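Local coordinates for protein M64R (Myxoma virus, PDB 5CZ3) that probably acts as a host-range factor of the poxvirus C7 family, allowing the virus to multiply in different cell types, at residues N19-G30 with R134-I143. Residues are numbered along the deposited sequence; the frame is centred on the assembly and turned at random.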
ATOM      1  N   ASN A  19       7.650   9.560  -7.195  1.00 50.49           N
ATOM      2  CA  ASN A  19       6.760   9.589  -8.355  1.00 51.04           C
ATOM      3  C   ASN A  19       6.468   8.191  -8.893  1.00 50.32           C
ATOM      4  O   ASN A  19       6.623   7.929 -10.085  1.00 52.54           O
ATOM      5  CB  ASN A  19       7.351  10.466  -9.462  1.00 53.54           C
ATOM      6  CG  ASN A  19       6.302  10.945 -10.451  1.00 54.88           C
ATOM      7  OD1 ASN A  19       5.211  11.362 -10.063  1.00 54.09           O
ATOM      8  ND2 ASN A  19       6.629  10.885 -11.737  1.00 57.53           N
ATOM      9  N   VAL A  20       6.052   7.294  -8.004  1.00 47.49           N
ATOM     10  CA  VAL A  20       5.776   5.912  -8.375  1.00 46.13           C
ATOM     11  C   VAL A  20       4.368   5.497  -7.955  1.00 44.26           C
ATOM     12  O   VAL A  20       3.950   5.749  -6.824  1.00 43.05           O
ATOM     13  CB  VAL A  20       6.806   4.949  -7.742  1.00 45.38           C
ATOM     14  CG1 VAL A  20       6.373   3.501  -7.917  1.00 44.67           C
ATOM     15  CG2 VAL A  20       8.187   5.179  -8.339  1.00 47.10           C
ATOM     16  N   SER A  21       3.639   4.868  -8.873  1.00 43.86           N
ATOM     17  CA  SER A  21       2.296   4.384  -8.582  1.00 42.39           C
ATOM     18  C   SER A  21       2.263   2.864  -8.475  1.00 42.48           C
ATOM     19  O   SER A  21       2.386   2.161  -9.479  1.00 44.29           O
ATOM     20  CB  SER A  21       1.310   4.843  -9.661  1.00 43.60           C
ATOM     21  OG  SER A  21       1.152   6.251  -9.657  1.00 44.27           O
ATOM     22  N   ILE A  22       2.104   2.361  -7.257  1.00 41.00           N
ATOM     23  CA  ILE A  22       1.890   0.937  -7.047  1.00 41.29           C
ATOM     24  C   ILE A  22       0.389   0.681  -7.010  1.00 41.83           C
ATOM     25  O   ILE A  22      -0.254   0.868  -5.978  1.00 41.61           O
ATOM     26  CB  ILE A  22       2.542   0.437  -5.747  1.00 39.70           C
ATOM     27  CG1 ILE A  22       4.002   0.885  -5.674  1.00 39.15           C
ATOM     28  CG2 ILE A  22       2.451  -1.075  -5.658  1.00 40.61           C
ATOM     29  CD1 ILE A  22       4.673   0.555  -4.359  1.00 37.56           C
ATOM     30  N   LYS A  23      -0.166   0.257  -8.140  1.00 42.99           N
ATOM     31  CA  LYS A  23      -1.614   0.196  -8.297  1.00 43.80           C
ATOM     32  C   LYS A  23      -2.179  -1.211  -8.139  1.00 43.71           C
ATOM     33  O   LYS A  23      -1.491  -2.204  -8.391  1.00 44.45           O
ATOM     34  CB  LYS A  23      -2.014   0.767  -9.659  1.00 46.73           C
ATOM     35  CG  LYS A  23      -1.431   2.143  -9.931  1.00 47.76           C
ATOM     36  CD  LYS A  23      -2.235   2.893 -10.973  1.00 49.95           C
ATOM     37  CE  LYS A  23      -3.546   3.391 -10.393  1.00 49.78           C
ATOM     38  NZ  LYS A  23      -4.311   4.208 -11.373  1.00 53.59           N
ATOM     39  N   HIS A  24      -3.441  -1.274  -7.719  1.00 42.86           N
ATOM     40  CA  HIS A  24      -4.172  -2.528  -7.540  1.00 42.86           C
ATOM     41  C   HIS A  24      -3.441  -3.475  -6.591  1.00 42.01           C
ATOM     42  O   HIS A  24      -3.250  -4.654  -6.890  1.00 42.56           O
ATOM     43  CB  HIS A  24      -4.417  -3.207  -8.892  1.00 44.25           C
ATOM     44  CG  HIS A  24      -5.285  -2.412  -9.818  1.00 44.86           C
ATOM     45  ND1 HIS A  24      -5.882  -2.961 -10.933  1.00 47.08           N
ATOM     46  CD2 HIS A  24      -5.658  -1.110  -9.796  1.00 43.73           C
ATOM     47  CE1 HIS A  24      -6.585  -2.031 -11.557  1.00 47.09           C
ATOM     48  NE2 HIS A  24      -6.465  -0.900 -10.888  1.00 45.30           N
ATOM     49  N   VAL A  25      -3.040  -2.941  -5.444  1.00 40.41           N
ATOM     50  CA  VAL A  25      -2.338  -3.709  -4.423  1.00 40.29           C
ATOM     51  C   VAL A  25      -3.281  -4.702  -3.742  1.00 41.28           C
ATOM     52  O   VAL A  25      -2.854  -5.737  -3.234  1.00 42.36           O
ATOM     53  CB  VAL A  25      -1.711  -2.767  -3.374  1.00 38.63           C
ATOM     54  CG1 VAL A  25      -0.948  -3.550  -2.322  1.00 38.21           C
ATOM     55  CG2 VAL A  25      -0.797  -1.764  -4.057  1.00 39.18           C
ATOM     56  N   ASN A  26      -4.570  -4.380  -3.755  1.00 41.77           N
ATOM     57  CA  ASN A  26      -5.601  -5.207  -3.133  1.00 42.55           C
ATOM     58  C   ASN A  26      -5.627  -6.656  -3.612  1.00 44.26           C
ATOM     59  O   ASN A  26      -5.320  -6.944  -4.770  1.00 44.64           O
ATOM     60  CB  ASN A  26      -6.969  -4.586  -3.390  1.00 42.59           C
ATOM     61  CG  ASN A  26      -7.252  -4.413  -4.868  1.00 43.22           C
ATOM     62  OD1 ASN A  26      -6.921  -3.384  -5.459  1.00 42.52           O
ATOM     63  ND2 ASN A  26      -7.855  -5.427  -5.479  1.00 45.08           N
ATOM     64  N   LEU A  27      -6.000  -7.561  -2.715  1.00 45.58           N
ATOM     65  CA  LEU A  27      -6.273  -8.941  -3.096  1.00 47.71           C
ATOM     66  C   LEU A  27      -7.458  -8.952  -4.053  1.00 48.66           C
ATOM     67  O   LEU A  27      -8.411  -8.198  -3.859  1.00 48.20           O
ATOM     68  CB  LEU A  27      -6.574  -9.802  -1.868  1.00 48.91           C
ATOM     69  CG  LEU A  27      -5.562  -9.805  -0.722  1.00 49.01           C
ATOM     70  CD1 LEU A  27      -6.086 -10.638   0.438  1.00 50.83           C
ATOM     71  CD2 LEU A  27      -4.211 -10.326  -1.192  1.00 50.27           C
ATOM     72  N   PHE A  28      -7.417  -9.793  -5.083  1.00 49.77           N
ATOM     73  CA  PHE A  28      -8.545  -9.842  -6.006  1.00 51.51           C
ATOM     74  C   PHE A  28      -9.703 -10.626  -5.390  1.00 53.75           C
ATOM     75  O   PHE A  28     -10.784 -10.715  -5.973  1.00 55.12           O
ATOM     76  CB  PHE A  28      -8.145 -10.428  -7.371  1.00 52.75           C
ATOM     77  CG  PHE A  28      -7.456 -11.766  -7.308  1.00 52.91           C
ATOM     78  CD1 PHE A  28      -8.170 -12.925  -7.051  1.00 54.44           C
ATOM     79  CD2 PHE A  28      -6.098 -11.869  -7.567  1.00 51.88           C
ATOM     80  CE1 PHE A  28      -7.536 -14.157  -7.014  1.00 55.72           C
ATOM     81  CE2 PHE A  28      -5.459 -13.095  -7.535  1.00 53.13           C
ATOM     82  CZ  PHE A  28      -6.180 -14.241  -7.260  1.00 55.05           C
ATOM     83  N   ASP A  29      -9.464 -11.182  -4.205  1.00 54.10           N
ATOM     84  CA  ASP A  29     -10.519 -11.777  -3.392  1.00 56.12           C
ATOM     85  C   ASP A  29     -10.053 -11.970  -1.953  1.00 55.52           C
ATOM     86  O   ASP A  29      -9.041 -12.626  -1.702  1.00 55.68           O
ATOM     87  CB  ASP A  29     -10.976 -13.113  -3.974  1.00 59.53           C
ATOM     88  CG  ASP A  29     -12.131 -13.715  -3.202  1.00 62.84           C
ATOM     89  OD1 ASP A  29     -13.284 -13.290  -3.427  1.00 64.64           O
ATOM     90  OD2 ASP A  29     -11.886 -14.612  -2.367  1.00 64.20           O
ATOM     91  N   GLY A  30     -10.799 -11.398  -1.013  1.00 55.08           N
ATOM     92  CA  GLY A  30     -10.497 -11.545   0.401  1.00 55.11           C
ATOM     93  C   GLY A  30     -10.663 -10.251   1.172  1.00 53.22           C
ATOM     94  O   GLY A  30     -10.274  -9.184   0.695  1.00 50.82           O
ATOM     95  N   ARG A 134      -1.745 -12.718  -4.075  1.00 51.10           N
ATOM     96  CA  ARG A 134      -3.094 -12.938  -4.578  1.00 52.30           C
ATOM     97  C   ARG A 134      -3.660 -11.633  -5.135  1.00 49.30           C
ATOM     98  O   ARG A 134      -4.761 -11.216  -4.776  1.00 48.54           O
ATOM     99  CB  ARG A 134      -3.994 -13.496  -3.472  1.00 54.94           C
ATOM    100  CG  ARG A 134      -5.254 -14.181  -3.975  1.00 59.20           C
ATOM    101  CD  ARG A 134      -5.774 -15.197  -2.973  1.00 62.52           C
ATOM    102  NE  ARG A 134      -6.399 -14.570  -1.814  1.00 61.76           N
ATOM    103  CZ  ARG A 134      -6.663 -15.207  -0.678  1.00 64.05           C
ATOM    104  NH1 ARG A 134      -6.348 -16.488  -0.546  1.00 65.99           N
ATOM    105  NH2 ARG A 134      -7.236 -14.564   0.329  1.00 65.44           N
ATOM    106  N   THR A 135      -2.890 -10.978  -6.002  1.00 48.15           N
ATOM    107  CA  THR A 135      -3.305  -9.710  -6.594  1.00 47.34           C
ATOM    108  C   THR A 135      -3.007  -9.641  -8.089  1.00 48.69           C
ATOM    109  O   THR A 135      -2.371 -10.529  -8.656  1.00 51.61           O
ATOM    110  CB  THR A 135      -2.608  -8.499  -5.929  1.00 45.55           C
ATOM    111  OG1 THR A 135      -1.309  -8.319  -6.507  1.00 45.93           O
ATOM    112  CG2 THR A 135      -2.474  -8.686  -4.424  1.00 45.68           C
ATOM    113  N   TYR A 136      -3.475  -8.565  -8.713  1.00 48.00           N
ATOM    114  CA  TYR A 136      -3.142  -8.247 -10.094  1.00 49.19           C
ATOM    115  C   TYR A 136      -2.407  -6.913 -10.130  1.00 47.41           C
ATOM    116  O   TYR A 136      -2.625  -6.093 -11.020  1.00 48.30           O
ATOM    117  CB  TYR A 136      -4.398  -8.188 -10.961  1.00 51.50           C
ATOM    118  CG  TYR A 136      -5.175  -9.482 -11.006  1.00 54.37           C
ATOM    119  CD1 TYR A 136      -4.535 -10.691 -11.239  1.00 55.95           C
ATOM    120  CD2 TYR A 136      -6.550  -9.494 -10.815  1.00 55.36           C
ATOM    121  CE1 TYR A 136      -5.241 -11.877 -11.282  1.00 58.23           C
ATOM    122  CE2 TYR A 136      -7.265 -10.676 -10.855  1.00 57.84           C
ATOM    123  CZ  TYR A 136      -6.607 -11.864 -11.089  1.00 58.92           C
ATOM    124  OH  TYR A 136      -7.313 -13.044 -11.130  1.00 61.61           O
ATOM    125  N   THR A 137      -1.539  -6.708  -9.145  1.00 45.32           N
ATOM    126  CA  THR A 137      -0.851  -5.437  -8.977  1.00 43.99           C
ATOM    127  C   THR A 137       0.132  -5.141 -10.107  1.00 45.85           C
ATOM    128  O   THR A 137       0.706  -6.049 -10.711  1.00 47.56           O
ATOM    129  CB  THR A 137      -0.095  -5.391  -7.634  1.00 42.66           C
ATOM    130  OG1 THR A 137       0.436  -4.077  -7.426  1.00 41.17           O
ATOM    131  CG2 THR A 137       1.034  -6.412  -7.611  1.00 44.42           C
ATOM    132  N   TYR A 138       0.304  -3.856 -10.394  1.00 45.77           N
ATOM    133  CA  TYR A 138       1.274  -3.406 -11.382  1.00 48.11           C
ATOM    134  C   TYR A 138       1.823  -2.053 -10.956  1.00 46.06           C
ATOM    135  O   TYR A 138       1.186  -1.333 -10.189  1.00 43.57           O
ATOM    136  CB  TYR A 138       0.645  -3.326 -12.777  1.00 51.40           C
ATOM    137  CG  TYR A 138      -0.417  -2.257 -12.929  1.00 50.84           C
ATOM    138  CD1 TYR A 138      -1.743  -2.515 -12.606  1.00 50.11           C
ATOM    139  CD2 TYR A 138      -0.095  -0.994 -13.413  1.00 50.68           C
ATOM    140  CE1 TYR A 138      -2.717  -1.542 -12.748  1.00 49.84           C
ATOM    141  CE2 TYR A 138      -1.061  -0.015 -13.557  1.00 50.52           C
ATOM    142  CZ  TYR A 138      -2.370  -0.295 -13.224  1.00 50.54           C
ATOM    143  OH  TYR A 138      -3.335   0.676 -13.368  1.00 51.94           O
ATOM    144  N   ILE A 139       3.005  -1.706 -11.452  1.00 47.67           N
ATOM    145  CA  ILE A 139       3.644  -0.459 -11.056  1.00 47.02           C
ATOM    146  C   ILE A 139       3.840   0.490 -12.230  1.00 48.68           C
ATOM    147  O   ILE A 139       4.498   0.154 -13.213  1.00 52.10           O
ATOM    148  CB  ILE A 139       5.010  -0.715 -10.396  1.00 48.34           C
ATOM    149  CG1 ILE A 139       4.849  -1.605  -9.163  1.00 46.75           C
ATOM    150  CG2 ILE A 139       5.667   0.598 -10.014  1.00 48.56           C
ATOM    151  CD1 ILE A 139       6.159  -1.963  -8.496  1.00 48.06           C
ATOM    152  N   ASP A 140       3.257   1.679 -12.121  1.00 47.01           N
ATOM    153  CA  ASP A 140       3.496   2.740 -13.089  1.00 48.21           C
ATOM    154  C   ASP A 140       4.626   3.634 -12.595  1.00 47.25           C
ATOM    155  O   ASP A 140       4.584   4.123 -11.467  1.00 45.35           O
ATOM    156  CB  ASP A 140       2.230   3.566 -13.323  1.00 48.27           C
ATOM    157  CG  ASP A 140       1.203   2.836 -14.169  1.00 50.32           C
ATOM    158  OD1 ASP A 140       1.605   2.009 -15.014  1.00 53.18           O
ATOM    159  OD2 ASP A 140      -0.006   3.095 -13.994  1.00 49.83           O
ATOM    160  N   PRO A 141       5.642   3.855 -13.440  1.00 48.99           N
ATOM    161  CA  PRO A 141       6.790   4.697 -13.083  1.00 49.86           C
ATOM    162  C   PRO A 141       6.450   6.188 -13.085  1.00 49.90           C
ATOM    163  O   PRO A 141       7.290   7.017 -13.432  1.00 51.84           O
ATOM    164  CB  PRO A 141       7.811   4.369 -14.172  1.00 53.91           C
ATOM    165  CG  PRO A 141       6.976   4.005 -15.355  1.00 54.84           C
ATOM    166  CD  PRO A 141       5.766   3.300 -14.801  1.00 51.88           C
ATOM    167  N   PHE A 142       5.223   6.513 -12.695  1.00 48.04           N
ATOM    168  CA  PHE A 142       4.749   7.888 -12.683  1.00 48.71           C
ATOM    169  C   PHE A 142       3.550   8.027 -11.758  1.00 46.82           C
ATOM    170  O   PHE A 142       3.032   7.037 -11.243  1.00 44.74           O
ATOM    171  CB  PHE A 142       4.374   8.339 -14.096  1.00 51.45           C
ATOM    172  CG  PHE A 142       3.456   7.386 -14.812  1.00 51.76           C
ATOM    173  CD1 PHE A 142       2.094   7.380 -14.550  1.00 50.20           C
ATOM    174  CD2 PHE A 142       3.955   6.498 -15.751  1.00 53.52           C
ATOM    175  CE1 PHE A 142       1.251   6.504 -15.202  1.00 50.57           C
ATOM    176  CE2 PHE A 142       3.115   5.621 -16.411  1.00 53.82           C
ATOM    177  CZ  PHE A 142       1.761   5.626 -16.137  1.00 52.62           C
ATOM    178  N   ILE A 143       3.113   9.263 -11.549  1.00 48.14           N
ATOM    179  CA  ILE A 143       1.861   9.523 -10.853  1.00 47.02           C
ATOM    180  C   ILE A 143       1.029  10.492 -11.681  1.00 49.15           C
ATOM    181  O   ILE A 143       1.357  11.675 -11.783  1.00 51.19           O
ATOM    182  CB  ILE A 143       2.086  10.104  -9.447  1.00 46.40           C
ATOM    183  CG1 ILE A 143       2.904   9.136  -8.590  1.00 45.11           C
ATOM    184  CG2 ILE A 143       0.754  10.388  -8.777  1.00 45.68           C
ATOM    185  CD1 ILE A 143       3.233   9.671  -7.215  1.00 44.79           C
TER
HETATM  186  O   HOH W   1      -5.162  -6.620  -7.414  1.00 42.60           O
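At one edge of the C7-family beta-sandwich, strand 20-23 pairs antiparallel with strand 138-140, an edge strand of its sheet, and the loops beyond keep touching as far as Asp-29 and Arg-134. Ser-21 and Asp-140 exchange two backbone hydrogen bonds, as do Lys-23 and Tyr-138; between them Ile-22 and Ile-139 form the non-hydrogen-bonded pair, both turned into the sandwich against Phe-118 of the other sheet. The carbonyl of Lys-23 is gripped twice: Tyr-138 N and Thr-137 OG1 (2.9 Å from Lys-23 O) arrive from opposite faces of its plane. Just after strand 138-140, the carbonyl O of Phe-142 accepts from Ser-21 OG at 2.6 Å, in the carbonyl plane and on a lone pair.

The other face of the sheet carries Lys-23 and Tyr-138. Lys-23 CB sits over the phenol ring, 4.0 Å from its centroid, and the chain runs on beside Tyr-138 before bending at chi3 (74°); its NZ makes a salt bridge with Asp-147. Tyr-138 in turn points its ring edge at the face of His-24, a T-shaped pair with planes at 73°.

A water bridges the two loops, donating to His-24 O and Asn-26 O and accepting from Tyr-136 N. Thr-135 OG1 accepts from Thr-137 N, an ST turn, and also hydrogen-bonds Ser-132 O. Farther along, Phe-28 N bonds to Arg-134 O at 3.0 Å. The Phe-28 ring is sandwiched: Tyr-136 makes an offset stack on one face, centroids 4.5 Å apart, and Arg-134 CG lies over the opposite face. From there the arginine chain, bent at chi3 (74°), leads away from the ring, and its NE and NH2 form a weak fork on Asp-29 O, each 3.3 Å away.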